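Local coordinates for acetyltransferase, GNAT family (Colwellia psychrerythraea, PDB 3IWG), which probably transfers an acyl group, most likely acetyl from acetyl-CoA as in other GNAT-family enzymes, to an acceptor that is not established, at residues A43-F48 with L66-L71; L112-S117 with V269-K274; M140-I145 with L228-K233; A159-A164 with G211-Q216; Q171-L176 with L192-C197. One frame throughout, in Å; residues are numbered along the deposited sequence.

Contact 1. Residues A43-F48 with L66-L71; sequences AKHFGF and LLQYYL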
# COMPACT_ATOMS: atom_id res chain seq x y z
N ALA A 43 11.15 -10.96 -5.04
CA ALA A 43 11.69 -12.02 -5.92
C ALA A 43 12.14 -13.22 -5.10
O ALA A 43 12.32 -13.07 -3.90
CB ALA A 43 12.90 -11.45 -6.72
N LYS A 44 12.35 -14.37 -5.75
CA LYS A 44 12.81 -15.58 -5.07
C LYS A 44 14.30 -15.44 -4.82
O LYS A 44 15.03 -14.97 -5.68
CB LYS A 44 12.54 -16.83 -5.92
CG LYS A 44 11.09 -17.01 -6.36
CD LYS A 44 10.19 -17.49 -5.20
CE LYS A 44 8.75 -17.75 -5.66
NZ LYS A 44 7.91 -18.14 -4.52
N HIS A 45 14.76 -15.85 -3.65
CA HIS A 45 16.15 -15.67 -3.29
C HIS A 45 16.85 -16.96 -3.12
O HIS A 45 16.28 -17.90 -2.64
CB HIS A 45 16.29 -14.86 -2.03
CG HIS A 45 15.98 -13.41 -2.24
ND1 HIS A 45 16.95 -12.43 -2.20
CD2 HIS A 45 14.81 -12.78 -2.48
CE1 HIS A 45 16.39 -11.25 -2.40
NE2 HIS A 45 15.09 -11.43 -2.57
N PHE A 46 18.10 -17.02 -3.56
CA PHE A 46 18.92 -18.19 -3.34
C PHE A 46 20.23 -17.74 -2.75
O PHE A 46 20.70 -16.64 -2.98
CB PHE A 46 19.17 -18.98 -4.63
CG PHE A 46 17.92 -19.34 -5.35
CD1 PHE A 46 17.31 -20.56 -5.14
CD2 PHE A 46 17.33 -18.45 -6.21
CE1 PHE A 46 16.13 -20.87 -5.79
CE2 PHE A 46 16.16 -18.75 -6.87
CZ PHE A 46 15.55 -19.96 -6.67
N GLY A 47 20.77 -18.63 -1.95
CA GLY A 47 22.05 -18.45 -1.31
C GLY A 47 23.05 -19.43 -1.86
O GLY A 47 22.70 -20.53 -2.35
N PHE A 48 24.29 -18.99 -1.77
CA PHE A 48 25.42 -19.69 -2.28
C PHE A 48 26.25 -20.06 -1.04
O PHE A 48 26.65 -19.20 -0.23
CB PHE A 48 26.23 -18.81 -3.23
CG PHE A 48 25.43 -18.24 -4.39
CD1 PHE A 48 24.56 -19.04 -5.12
CD2 PHE A 48 25.61 -16.92 -4.80
CE1 PHE A 48 23.84 -18.53 -6.21
CE2 PHE A 48 24.91 -16.42 -5.90
CZ PHE A 48 24.03 -17.22 -6.60
N LEU A 66 16.93 -12.67 -13.35
CA LEU A 66 17.75 -12.24 -12.25
C LEU A 66 17.58 -10.76 -12.03
O LEU A 66 17.42 -9.98 -12.97
CB LEU A 66 19.23 -12.56 -12.48
CG LEU A 66 19.78 -13.92 -12.03
CD1 LEU A 66 18.91 -15.05 -12.52
CD2 LEU A 66 21.26 -14.16 -12.52
N LEU A 67 17.62 -10.37 -10.79
CA LEU A 67 17.54 -8.99 -10.40
C LEU A 67 18.79 -8.61 -9.63
O LEU A 67 19.18 -7.46 -9.67
CB LEU A 67 16.26 -8.74 -9.53
CG LEU A 67 14.85 -8.83 -10.21
CD1 LEU A 67 13.68 -8.25 -9.31
CD2 LEU A 67 14.75 -8.15 -11.59
N GLN A 68 19.36 -9.55 -8.88
CA GLN A 68 20.53 -9.29 -8.02
C GLN A 68 21.41 -10.54 -7.99
O GLN A 68 20.89 -11.67 -8.07
CB GLN A 68 20.09 -8.94 -6.59
CG GLN A 68 19.26 -7.69 -6.45
CD GLN A 68 18.87 -7.36 -4.99
OE1 GLN A 68 18.76 -8.24 -4.15
NE2 GLN A 68 18.63 -6.07 -4.71
N TYR A 69 22.72 -10.33 -7.91
CA TYR A 69 23.71 -11.40 -7.80
C TYR A 69 24.94 -10.87 -7.06
O TYR A 69 25.40 -9.74 -7.31
CB TYR A 69 24.12 -11.89 -9.15
CG TYR A 69 25.24 -12.93 -9.14
CD1 TYR A 69 26.59 -12.58 -9.04
CD2 TYR A 69 24.93 -14.29 -9.25
CE1 TYR A 69 27.60 -13.57 -9.03
CE2 TYR A 69 25.91 -15.26 -9.22
CZ TYR A 69 27.24 -14.90 -9.14
OH TYR A 69 28.16 -15.89 -9.16
N TYR A 70 25.45 -11.65 -6.13
CA TYR A 70 26.58 -11.21 -5.35
C TYR A 70 27.29 -12.41 -4.77
O TYR A 70 26.65 -13.28 -4.18
CB TYR A 70 26.15 -10.26 -4.24
CG TYR A 70 27.29 -9.82 -3.37
CD1 TYR A 70 28.05 -8.72 -3.72
CD2 TYR A 70 27.64 -10.52 -2.23
CE1 TYR A 70 29.10 -8.31 -2.98
CE2 TYR A 70 28.71 -10.11 -1.45
CZ TYR A 70 29.45 -9.01 -1.84
OH TYR A 70 30.53 -8.58 -1.10
N LEU A 71 28.62 -12.45 -4.93
CA LEU A 71 29.51 -13.39 -4.22
C LEU A 71 30.58 -12.63 -3.47
O LEU A 71 31.13 -11.65 -3.98
CB LEU A 71 30.23 -14.30 -5.20
CG LEU A 71 29.81 -15.75 -5.12
CD1 LEU A 71 30.59 -16.57 -6.13
CD2 LEU A 71 30.00 -16.31 -3.72
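Phe-48 reaches across to Tyr-69 from two strands away, and its side chain can be traced atom by atom. CB leaves the backbone toward segment 66-71, and chi1 of -56° sets CG beside the backbone N, anti to the carbonyl carbon. On one flank of the ring CD2 lies 3.8 Å from Tyr-70 O, which sits at the ring edge and in its plane, while the branch point of Leu-71 is a looser neighbour. Further out, CE2 touches Tyr-69 CE2 at 3.7 Å, and the tip atom CZ rests 3.8 Å from the same Tyr-69 CE2. The two rings are inclined by 51°, in an oblique pairing that is neither a stack nor edge-to-face. Segments 43-48 and 66-71 belong to the outer strands of an antiparallel meander, 44-50, 53-60 and 65-71; they therefore run nearly parallel, the axes of the two short segments coming within 8.6 Å, and meet by side chains reaching past strand 53-60. Replacing Phe-48 by an alanine would probably open a gap beside Tyr-69 and leave its ring less constrained, although the Tyr-69 hydroxyl would still be bonded to Ser-79 of helix 76-87. At the other end Ala-43 CB meets Leu-67 CD1 at 4.2 Å. Between these points His-45 CE1 passes 4.2 Å from Gln-68 OE1, a loose approach; NE2 of His-45 is bonded to Ala-40 O and OE1 of Gln-68 to Lys-20 NZ.

Contact 2. Residues L112-S117 with V269-K274; sequences LCLDNS and VQFEFK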
# COMPACT_ATOMS: atom_id res chain seq x y z
N LEU A 112 29.26 -10.41 -15.53
CA LEU A 112 28.93 -11.81 -15.72
C LEU A 112 27.81 -11.92 -16.70
O LEU A 112 27.79 -12.86 -17.48
CB LEU A 112 28.61 -12.49 -14.39
CG LEU A 112 29.80 -12.46 -13.44
CD1 LEU A 112 29.45 -12.91 -11.98
CD2 LEU A 112 30.90 -13.33 -14.03
N CYS A 113 26.90 -10.95 -16.68
CA CYS A 113 25.82 -10.92 -17.66
C CYS A 113 26.37 -10.74 -19.05
O CYS A 113 26.00 -11.46 -19.98
CB CYS A 113 24.83 -9.79 -17.37
SG CYS A 113 23.83 -9.96 -15.80
N LEU A 114 27.27 -9.76 -19.20
CA LEU A 114 27.96 -9.53 -20.47
C LEU A 114 28.53 -10.83 -21.00
O LEU A 114 28.23 -11.17 -22.12
CB LEU A 114 29.06 -8.46 -20.33
CG LEU A 114 28.48 -7.06 -20.19
CD1 LEU A 114 29.49 -6.03 -19.73
CD2 LEU A 114 27.82 -6.65 -21.51
N ASP A 115 29.26 -11.58 -20.16
CA ASP A 115 29.92 -12.84 -20.54
C ASP A 115 28.94 -13.86 -21.05
O ASP A 115 29.22 -14.62 -21.96
CB ASP A 115 30.65 -13.49 -19.33
CG ASP A 115 31.94 -12.74 -18.89
OD1 ASP A 115 32.42 -11.87 -19.66
OD2 ASP A 115 32.49 -13.02 -17.78
N ASN A 116 27.76 -13.90 -20.45
CA ASN A 116 26.90 -15.05 -20.66
C ASN A 116 25.65 -14.79 -21.42
O ASN A 116 24.83 -15.70 -21.53
CB ASN A 116 26.53 -15.62 -19.31
CG ASN A 116 27.70 -16.13 -18.58
OD1 ASN A 116 28.14 -17.24 -18.82
ND2 ASN A 116 28.22 -15.31 -17.67
N SER A 117 25.47 -13.59 -21.94
CA SER A 117 24.18 -13.25 -22.55
C SER A 117 24.27 -13.26 -24.06
O SER A 117 25.32 -13.01 -24.63
CB SER A 117 23.69 -11.90 -22.06
OG SER A 117 23.63 -11.91 -20.64
N VAL A 269 19.76 -2.50 -17.96
CA VAL A 269 19.71 -3.26 -19.18
C VAL A 269 19.07 -4.59 -18.88
O VAL A 269 19.31 -5.17 -17.81
CB VAL A 269 21.16 -3.49 -19.73
CG1 VAL A 269 21.13 -4.35 -20.97
CG2 VAL A 269 21.91 -2.16 -19.96
N GLN A 270 18.33 -5.09 -19.85
CA GLN A 270 17.76 -6.41 -19.79
C GLN A 270 18.52 -7.29 -20.73
O GLN A 270 18.48 -7.03 -21.94
CB GLN A 270 16.29 -6.39 -20.27
CG GLN A 270 15.59 -7.73 -20.13
CD GLN A 270 14.13 -7.71 -20.59
OE1 GLN A 270 13.49 -6.65 -20.67
NE2 GLN A 270 13.63 -8.88 -20.94
N PHE A 271 19.16 -8.33 -20.18
CA PHE A 271 19.96 -9.32 -20.93
C PHE A 271 19.21 -10.63 -21.07
O PHE A 271 18.52 -11.04 -20.13
CB PHE A 271 21.27 -9.65 -20.21
CG PHE A 271 22.29 -8.57 -20.29
CD1 PHE A 271 23.00 -8.36 -21.46
CD2 PHE A 271 22.58 -7.78 -19.20
CE1 PHE A 271 23.97 -7.37 -21.56
CE2 PHE A 271 23.57 -6.78 -19.28
CZ PHE A 271 24.26 -6.58 -20.48
N GLU A 272 19.32 -11.26 -22.24
CA GLU A 272 18.72 -12.58 -22.45
C GLU A 272 19.87 -13.56 -22.48
O GLU A 272 20.89 -13.30 -23.10
CB GLU A 272 17.92 -12.67 -23.75
CG GLU A 272 16.83 -11.59 -23.95
CD GLU A 272 15.71 -11.62 -22.91
OE1 GLU A 272 15.19 -12.73 -22.64
OE2 GLU A 272 15.33 -10.54 -22.38
N PHE A 273 19.69 -14.68 -21.80
CA PHE A 273 20.70 -15.70 -21.74
C PHE A 273 20.77 -16.65 -22.94
O PHE A 273 19.74 -17.05 -23.54
CB PHE A 273 20.53 -16.56 -20.49
CG PHE A 273 20.86 -15.84 -19.22
CD1 PHE A 273 21.78 -14.80 -19.21
CD2 PHE A 273 20.27 -16.23 -18.03
CE1 PHE A 273 22.06 -14.12 -18.05
CE2 PHE A 273 20.58 -15.58 -16.83
CZ PHE A 273 21.47 -14.52 -16.84
N LYS A 274 22.03 -16.98 -23.24
CA LYS A 274 22.38 -18.11 -24.09
C LYS A 274 22.48 -19.34 -23.16
O LYS A 274 22.26 -20.49 -23.59
CB LYS A 274 23.72 -17.84 -24.86
CG LYS A 274 24.90 -17.26 -24.03
CD LYS A 274 26.22 -17.04 -24.84
CE LYS A 274 27.47 -17.67 -24.14
NZ LYS A 274 28.72 -16.85 -24.19
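Lys-274, the last residue modelled, folds its side chain back over the end of a helix so that NZ reaches Asp-115 O at 3.2 Å. The bond lies in the carbonyl plane with a C=O...N angle of 157°, and the positive charge is probably favourable next to the carbonyl end of helix 107-116. That helix passes directly into strand 117-129, which pairs antiparallel with the final strand, 262-273; the latter is inserted between strands 99-103 and 117-129, so the C terminus of the chain completes the sheet of the N-terminal GNAT-like domain. The first pair across this junction, Ser-117 with Phe-273, is non-hydrogen-bonded.

Phe-271 carries the apolar side of the contact. Its CD2 lies 3.5 Å from Cys-113 CB, and its CZ 3.7 Å from Leu-114 CD2. Cys-113 SG makes an oblique sulfur-aromatic contact, 5.2 Å from the centroid of the Phe-271 ring, and Val-269 CG1 lies over one ring face, offset toward the rim. An alanine in place of Phe-271 would probably leave Cys-113 and Leu-114 facing a gap between helix and strand.

Ser-117 OG is placed to donate to Cys-113 O, in a bond so short in the model that its details are uncertain; Asn-116 N also donates to this oxygen. The serine OG also lies 3.3 Å from Phe-271 CB, and sits in the plane of the Phe-273 ring at its edge, 3.7 Å from Phe-273 CD1.

Contact 3. Residues M140-I145 with L228-K233; sequences MIDMQI and LTFLTK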
# COMPACT_ATOMS: atom_id res chain seq x y z
N MSE A 140 9.50 29.37 -10.22
CA MSE A 140 9.37 28.08 -9.55
C MSE A 140 7.92 27.93 -9.05
O MSE A 140 7.40 28.83 -8.37
CB MSE A 140 10.35 28.01 -8.38
CG MSE A 140 9.88 27.23 -7.11
SE MSE A 140 10.78 25.52 -6.71
CE MSE A 140 10.44 25.37 -4.77
N ILE A 141 7.29 26.79 -9.36
CA ILE A 141 5.91 26.53 -8.95
C ILE A 141 5.81 26.20 -7.48
O ILE A 141 6.80 25.89 -6.84
CB ILE A 141 5.27 25.34 -9.69
CG1 ILE A 141 5.94 24.02 -9.30
CG2 ILE A 141 5.29 25.56 -11.20
CD1 ILE A 141 5.22 22.79 -9.87
N ASP A 142 4.60 26.26 -6.95
CA ASP A 142 4.32 25.81 -5.58
C ASP A 142 3.50 24.51 -5.63
O ASP A 142 2.42 24.47 -6.21
CB ASP A 142 3.59 26.89 -4.77
CG ASP A 142 3.62 26.61 -3.23
OD1 ASP A 142 4.58 25.97 -2.69
OD2 ASP A 142 2.64 27.02 -2.55
N MSE A 143 4.03 23.44 -5.06
CA MSE A 143 3.25 22.22 -4.90
C MSE A 143 2.84 22.10 -3.44
O MSE A 143 3.57 22.54 -2.53
CB MSE A 143 4.06 21.00 -5.34
CG MSE A 143 4.43 20.99 -6.79
SE MSE A 143 5.42 19.45 -7.29
CE MSE A 143 3.88 18.27 -7.49
N GLN A 144 1.65 21.52 -3.19
CA GLN A 144 1.19 21.32 -1.83
C GLN A 144 1.29 19.84 -1.41
O GLN A 144 0.98 18.94 -2.17
CB GLN A 144 -0.21 21.92 -1.63
CG GLN A 144 -1.38 21.02 -2.09
CD GLN A 144 -2.80 21.66 -1.95
OE1 GLN A 144 -3.59 21.23 -1.08
NE2 GLN A 144 -3.14 22.64 -2.82
N ILE A 145 1.79 19.60 -0.20
CA ILE A 145 2.01 18.23 0.25
C ILE A 145 0.66 17.55 0.33
O ILE A 145 -0.31 18.20 0.69
CB ILE A 145 2.74 18.20 1.60
CG1 ILE A 145 3.24 16.78 1.88
CG2 ILE A 145 1.83 18.74 2.73
CD1 ILE A 145 4.06 16.69 3.09
N LEU A 228 9.89 18.51 -11.19
CA LEU A 228 11.20 17.98 -10.83
C LEU A 228 12.02 19.05 -10.08
O LEU A 228 12.65 18.76 -9.07
CB LEU A 228 11.90 17.50 -12.08
CG LEU A 228 11.39 16.16 -12.57
CD1 LEU A 228 11.98 15.86 -13.95
CD2 LEU A 228 11.86 15.08 -11.60
N THR A 229 11.97 20.29 -10.54
CA THR A 229 12.71 21.36 -9.89
C THR A 229 12.23 21.56 -8.47
O THR A 229 13.04 21.69 -7.56
CB THR A 229 12.64 22.67 -10.68
OG1 THR A 229 13.13 22.43 -12.01
CG2 THR A 229 13.48 23.76 -10.02
N PHE A 230 10.92 21.55 -8.24
CA PHE A 230 10.40 21.67 -6.88
C PHE A 230 10.88 20.52 -6.01
O PHE A 230 11.33 20.71 -4.90
CB PHE A 230 8.87 21.63 -6.90
CG PHE A 230 8.24 21.68 -5.55
CD1 PHE A 230 8.01 20.53 -4.85
CD2 PHE A 230 7.83 22.88 -5.01
CE1 PHE A 230 7.43 20.56 -3.61
CE2 PHE A 230 7.23 22.92 -3.75
CZ PHE A 230 7.02 21.76 -3.06
N LEU A 231 10.73 19.33 -6.55
CA LEU A 231 10.96 18.13 -5.83
C LEU A 231 12.44 18.06 -5.43
O LEU A 231 12.76 17.60 -4.31
CB LEU A 231 10.57 16.93 -6.69
CG LEU A 231 9.08 16.58 -6.86
CD1 LEU A 231 8.97 15.44 -7.80
CD2 LEU A 231 8.38 16.25 -5.53
N THR A 232 13.32 18.52 -6.32
CA THR A 232 14.77 18.61 -6.05
C THR A 232 15.06 19.58 -4.91
O THR A 232 15.87 19.29 -4.02
CB THR A 232 15.63 19.07 -7.30
OG1 THR A 232 15.43 18.17 -8.40
CG2 THR A 232 17.14 19.07 -6.97
N LYS A 233 14.38 20.73 -4.93
CA LYS A 233 14.58 21.70 -3.87
C LYS A 233 14.13 21.10 -2.52
O LYS A 233 14.82 21.27 -1.52
CB LYS A 233 13.88 23.01 -4.14
CG LYS A 233 14.44 24.11 -3.27
CD LYS A 233 13.41 25.19 -2.82
CE LYS A 233 13.42 26.49 -3.69
NZ LYS A 233 12.64 27.61 -3.08
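Met-140, Ile-141 and Met-143 gather round the ring of Phe-230 in a largely apolar surface contact, where the chain leading into strand 144-145, the outermost strand within this chain on the C-terminal side, lies against helix 223-237. Phe-230 projects from the helix with CG anti to the backbone N (chi1 177°), and the opposing segment bends round the ring.

Met-143 takes one face. Its CB stands over the ring centre, 3.8 Å from the centroid of Phe-230 and only 11° off the ring normal, a clear CH-pi contact. The chain then slants across the ring, and the selenium of this selenomethionine comes to rest obliquely in a Met-aromatic contact, with SE 3.7 Å from Phe-230 CD1. Backbone atoms meet the ring as well: Met-143 N is 3.5 Å from Phe-230 CE2, and Ile-141 O is 3.7 Å from Phe-230 CD2.

Met-140, also selenomethionine, comes from another direction and makes a second, more distant Met-aromatic contact. Its methyl CE lies 3.6 Å from Phe-230 CD2. The same Met-140 CE is 3.6 Å from Lys-233 CD; its still closer approach to Lys-233 CE is doubtful. Beyond the two segments, Phe-183 of strand 182-187 meets Phe-230 edge-to-face.

With these soft, polarisable groups packed on an aromatic ring, the attraction is probably mostly dispersive. Such a contact depends on close fit more than on precise direction, and sulfur in the natural protein would be expected to play the same part as selenium.

Contact 4. Residues A159-A164 with G211-Q216; sequences AANIGA and GMIVAQ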
# COMPACT_ATOMS: atom_id res chain seq x y z
N ALA A 159 -4.59 6.73 -11.86
CA ALA A 159 -5.24 5.65 -12.59
C ALA A 159 -5.56 6.10 -14.02
O ALA A 159 -5.28 5.38 -14.99
CB ALA A 159 -6.56 5.19 -11.86
N ALA A 160 -6.12 7.30 -14.13
CA ALA A 160 -6.46 7.88 -15.44
C ALA A 160 -5.22 8.13 -16.29
O ALA A 160 -5.27 7.98 -17.50
CB ALA A 160 -7.26 9.20 -15.25
N ASN A 161 -4.10 8.50 -15.67
CA ASN A 161 -2.91 8.87 -16.48
C ASN A 161 -1.93 7.77 -16.70
O ASN A 161 -1.32 7.75 -17.74
CB ASN A 161 -2.19 10.08 -15.90
CG ASN A 161 -2.92 11.34 -16.16
OD1 ASN A 161 -2.98 11.80 -17.30
ND2 ASN A 161 -3.54 11.90 -15.13
N ILE A 162 -1.72 6.87 -15.77
CA ILE A 162 -0.73 5.79 -16.03
C ILE A 162 -1.36 4.38 -16.03
O ILE A 162 -0.65 3.40 -16.24
CB ILE A 162 0.45 5.80 -15.01
CG1 ILE A 162 -0.07 5.50 -13.59
CG2 ILE A 162 1.20 7.14 -15.03
CD1 ILE A 162 1.02 5.27 -12.53
N GLY A 163 -2.66 4.25 -15.78
CA GLY A 163 -3.30 2.93 -15.90
C GLY A 163 -2.95 1.88 -14.83
O GLY A 163 -3.39 0.75 -14.92
N ALA A 164 -2.18 2.25 -13.79
CA ALA A 164 -2.01 1.37 -12.62
C ALA A 164 -3.37 1.14 -11.97
O ALA A 164 -4.28 1.96 -12.08
CB ALA A 164 -1.00 1.95 -11.61
N GLY A 211 9.76 10.95 -8.63
CA GLY A 211 8.87 10.55 -9.73
C GLY A 211 7.83 11.63 -9.94
O GLY A 211 7.58 12.44 -9.06
N MSE A 212 7.27 11.67 -11.14
CA MSE A 212 6.19 12.58 -11.44
C MSE A 212 5.22 12.00 -12.47
O MSE A 212 5.58 11.14 -13.28
CB MSE A 212 6.64 13.93 -12.00
CG MSE A 212 8.11 14.17 -12.17
SE MSE A 212 8.85 13.53 -13.82
CE MSE A 212 9.47 11.77 -13.39
N ILE A 213 3.98 12.50 -12.41
CA ILE A 213 2.99 12.29 -13.43
C ILE A 213 2.37 13.62 -13.80
O ILE A 213 1.84 14.33 -12.95
CB ILE A 213 1.82 11.38 -12.91
CG1 ILE A 213 2.31 10.03 -12.37
CG2 ILE A 213 0.82 11.19 -14.02
CD1 ILE A 213 1.12 9.19 -11.58
N VAL A 214 2.41 13.94 -15.08
CA VAL A 214 1.80 15.17 -15.59
C VAL A 214 0.49 14.79 -16.17
O VAL A 214 0.41 13.78 -16.84
CB VAL A 214 2.64 15.83 -16.71
CG1 VAL A 214 1.87 17.01 -17.33
CG2 VAL A 214 3.94 16.24 -16.18
N ALA A 215 -0.54 15.58 -15.91
CA ALA A 215 -1.85 15.29 -16.50
C ALA A 215 -1.71 15.19 -18.01
O ALA A 215 -1.06 16.03 -18.66
CB ALA A 215 -2.88 16.36 -16.16
N GLN A 216 -2.30 14.15 -18.56
CA GLN A 216 -2.25 13.90 -20.01
C GLN A 216 -2.92 15.04 -20.78
O GLN A 216 -2.66 15.20 -21.95
CB GLN A 216 -2.92 12.56 -20.35
CG GLN A 216 -2.55 11.95 -21.71
CD GLN A 216 -1.03 12.11 -22.11
OE1 GLN A 216 -0.11 11.84 -21.30
NE2 GLN A 216 -0.79 12.57 -23.37
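The amide of Asn-161 is met by Gln-216 N, which comes from above the amide plane, 35° out of it, and donates to OD1 over 2.8 Å with an N-H...O angle of 149°. On the same side of the plane, beyond the rim, is Ala-215 CA, 4.0 Å from Asn-161 ND2. The other end of the amide turns back to its own helix, where ND2 bonds to Phe-157 O, so both polar atoms are engaged and the group is unlikely to rotate freely. The amide of Gln-216 is inclined by 56° to that of Asn-161, and its OE1 bonds to Arg-219.

This joins the last turn of helix 151-162 to the end of strand 207-214 in the C-terminal GNAT fold, on the face away from helix 223-237. Beyond the strand the chain runs on to Arg-219, where the sequence fits the Arg-x-x-Gly-x-Gly/Ala motif that commonly holds the acetyl-CoA pyrophosphate in GNAT enzymes, so this strand end is probably near the cofactor site.

At the root of the side chain, Asn-161 CB touches Ile-213 CG2 at 3.7 Å. Ile-162 and Ile-213 cross at about a right angle, Ile-162 CG2 resting 4.0 Å from Ile-213 CD1.

Contact 5. Residues Q171-L176 with L192-C197; sequences QYYGNL and LAAGEC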
# COMPACT_ATOMS: atom_id res chain seq x y z
N GLN A 171 -3.07 1.91 -1.84
CA GLN A 171 -2.08 1.55 -0.81
C GLN A 171 -0.78 2.28 -1.02
O GLN A 171 -0.20 2.80 -0.09
CB GLN A 171 -1.82 0.03 -0.77
CG GLN A 171 -3.07 -0.82 -0.30
CD GLN A 171 -3.61 -0.45 1.07
OE1 GLN A 171 -2.87 -0.28 2.05
NE2 GLN A 171 -4.92 -0.36 1.16
N TYR A 172 -0.31 2.34 -2.24
CA TYR A 172 1.00 2.95 -2.51
C TYR A 172 1.01 4.43 -2.14
O TYR A 172 1.88 4.92 -1.41
CB TYR A 172 1.31 2.80 -3.97
CG TYR A 172 2.56 3.45 -4.41
CD1 TYR A 172 3.78 2.80 -4.31
CD2 TYR A 172 2.53 4.72 -4.97
CE1 TYR A 172 4.95 3.44 -4.71
CE2 TYR A 172 3.67 5.37 -5.36
CZ TYR A 172 4.87 4.73 -5.23
OH TYR A 172 6.00 5.35 -5.65
N TYR A 173 -0.05 5.11 -2.56
CA TYR A 173 -0.22 6.51 -2.25
C TYR A 173 -0.58 6.74 -0.79
O TYR A 173 -0.10 7.67 -0.21
CB TYR A 173 -1.23 7.15 -3.19
CG TYR A 173 -0.73 7.54 -4.55
CD1 TYR A 173 0.61 7.88 -4.80
CD2 TYR A 173 -1.64 7.72 -5.60
CE1 TYR A 173 1.02 8.31 -6.08
CE2 TYR A 173 -1.23 8.17 -6.88
CZ TYR A 173 0.08 8.46 -7.10
OH TYR A 173 0.41 8.91 -8.35
N GLY A 174 -1.34 5.85 -0.17
CA GLY A 174 -1.63 6.01 1.27
C GLY A 174 -0.36 6.01 2.09
O GLY A 174 -0.12 6.82 2.99
N ASN A 175 0.50 5.08 1.75
CA ASN A 175 1.77 5.00 2.38
C ASN A 175 2.64 6.22 2.07
O ASN A 175 3.30 6.74 2.96
CB ASN A 175 2.43 3.72 1.94
CG ASN A 175 3.72 3.45 2.68
OD1 ASN A 175 4.75 3.40 2.07
ND2 ASN A 175 3.64 3.26 4.00
N LEU A 176 2.66 6.72 0.84
CA LEU A 176 3.49 7.91 0.58
C LEU A 176 3.00 9.13 1.37
O LEU A 176 3.80 9.92 1.88
CB LEU A 176 3.54 8.21 -0.90
CG LEU A 176 4.68 7.76 -1.83
CD1 LEU A 176 5.44 6.50 -1.47
CD2 LEU A 176 4.16 7.68 -3.25
N LEU A 192 -2.83 19.17 -11.80
CA LEU A 192 -2.08 19.25 -13.04
C LEU A 192 -0.93 18.23 -13.04
O LEU A 192 -0.51 17.78 -14.10
CB LEU A 192 -1.55 20.65 -13.26
CG LEU A 192 -2.61 21.72 -13.52
CD1 LEU A 192 -1.99 23.08 -13.71
CD2 LEU A 192 -3.49 21.34 -14.72
N ALA A 193 -0.44 17.86 -11.87
CA ALA A 193 0.62 16.87 -11.80
C ALA A 193 0.75 16.35 -10.39
O ALA A 193 0.36 17.03 -9.46
CB ALA A 193 1.96 17.49 -12.23
N ALA A 194 1.39 15.19 -10.25
CA ALA A 194 1.68 14.59 -8.94
C ALA A 194 3.17 14.37 -8.87
O ALA A 194 3.73 13.84 -9.82
CB ALA A 194 0.99 13.23 -8.82
N GLY A 195 3.80 14.68 -7.74
CA GLY A 195 5.23 14.48 -7.60
C GLY A 195 5.52 13.66 -6.36
O GLY A 195 4.83 13.80 -5.34
N GLU A 196 6.57 12.85 -6.46
CA GLU A 196 7.07 12.01 -5.37
C GLU A 196 8.54 12.33 -5.05
O GLU A 196 9.36 12.42 -5.96
CB GLU A 196 6.97 10.54 -5.76
CG GLU A 196 5.59 10.15 -6.24
CD GLU A 196 5.40 8.65 -6.56
OE1 GLU A 196 6.31 7.82 -6.32
OE2 GLU A 196 4.31 8.30 -7.05
N CYS A 197 8.84 12.53 -3.78
CA CYS A 197 10.18 12.74 -3.31
C CYS A 197 10.43 11.70 -2.21
O CYS A 197 10.16 11.96 -1.03
CB CYS A 197 10.28 14.15 -2.75
SG CYS A 197 11.93 14.62 -2.15
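Tyr-172 and Glu-196 point at each other tip to tip, the ring and carboxylate planes turned by 42°. The phenol OH donates to OE1 of Glu-196 over 2.6 Å, on the syn side and 25° out of the carboxylate plane. The second oxygen, Glu-196 OE2, lies near the plane of the same ring, 3.4 Å from Tyr-172 CE2.

Tyr-173 approaches quite differently. It crosses the glutamate at about a right angle, planes 79° apart, and offers its edge, so that CE1 of Tyr-173 lies 3.4 Å from Glu-196 OE2. Leu-176 also crosses Glu-196 at about a right angle; its CD2 packs 3.7 Å from Glu-196 CD, while its CD1 lies over one face of the Tyr-172 ring.

The carboxylate is buried, and beyond the two segments OE1 also forms a salt bridge with Arg-198. Tyr-172 is stacked on Trp-168, and Asn-175 ND2 bonds to Asn-175 OD1 of the second subunit, so this helix also takes part in the dimer contact.

Helix 166-178 thus packs on one face of strand 190-199 while helix 223-237 lies against the other, the layering of helices about a central sheet that is typical of the GNAT fold.

From the N terminus, contact 1 closes first, a short loop in which the meander of strands 44-50, 53-60 and 65-71 is drawn together. Contact 2 opens after it and closes only at the end of the chain, bringing the final strand back to the N-terminal half; Tyr-69 of contact 1 packs on Leu-112 of contact 2. Everything else lies inside that long loop. Contact 3 spans 140-233, contact 4 is nested within it, and contact 5 within contact 4, with none crossing. These three form one cluster in the C-terminal half: strands 190-199 and 207-214 are neighbours, and Leu-231 of helix 223-237 reaches both.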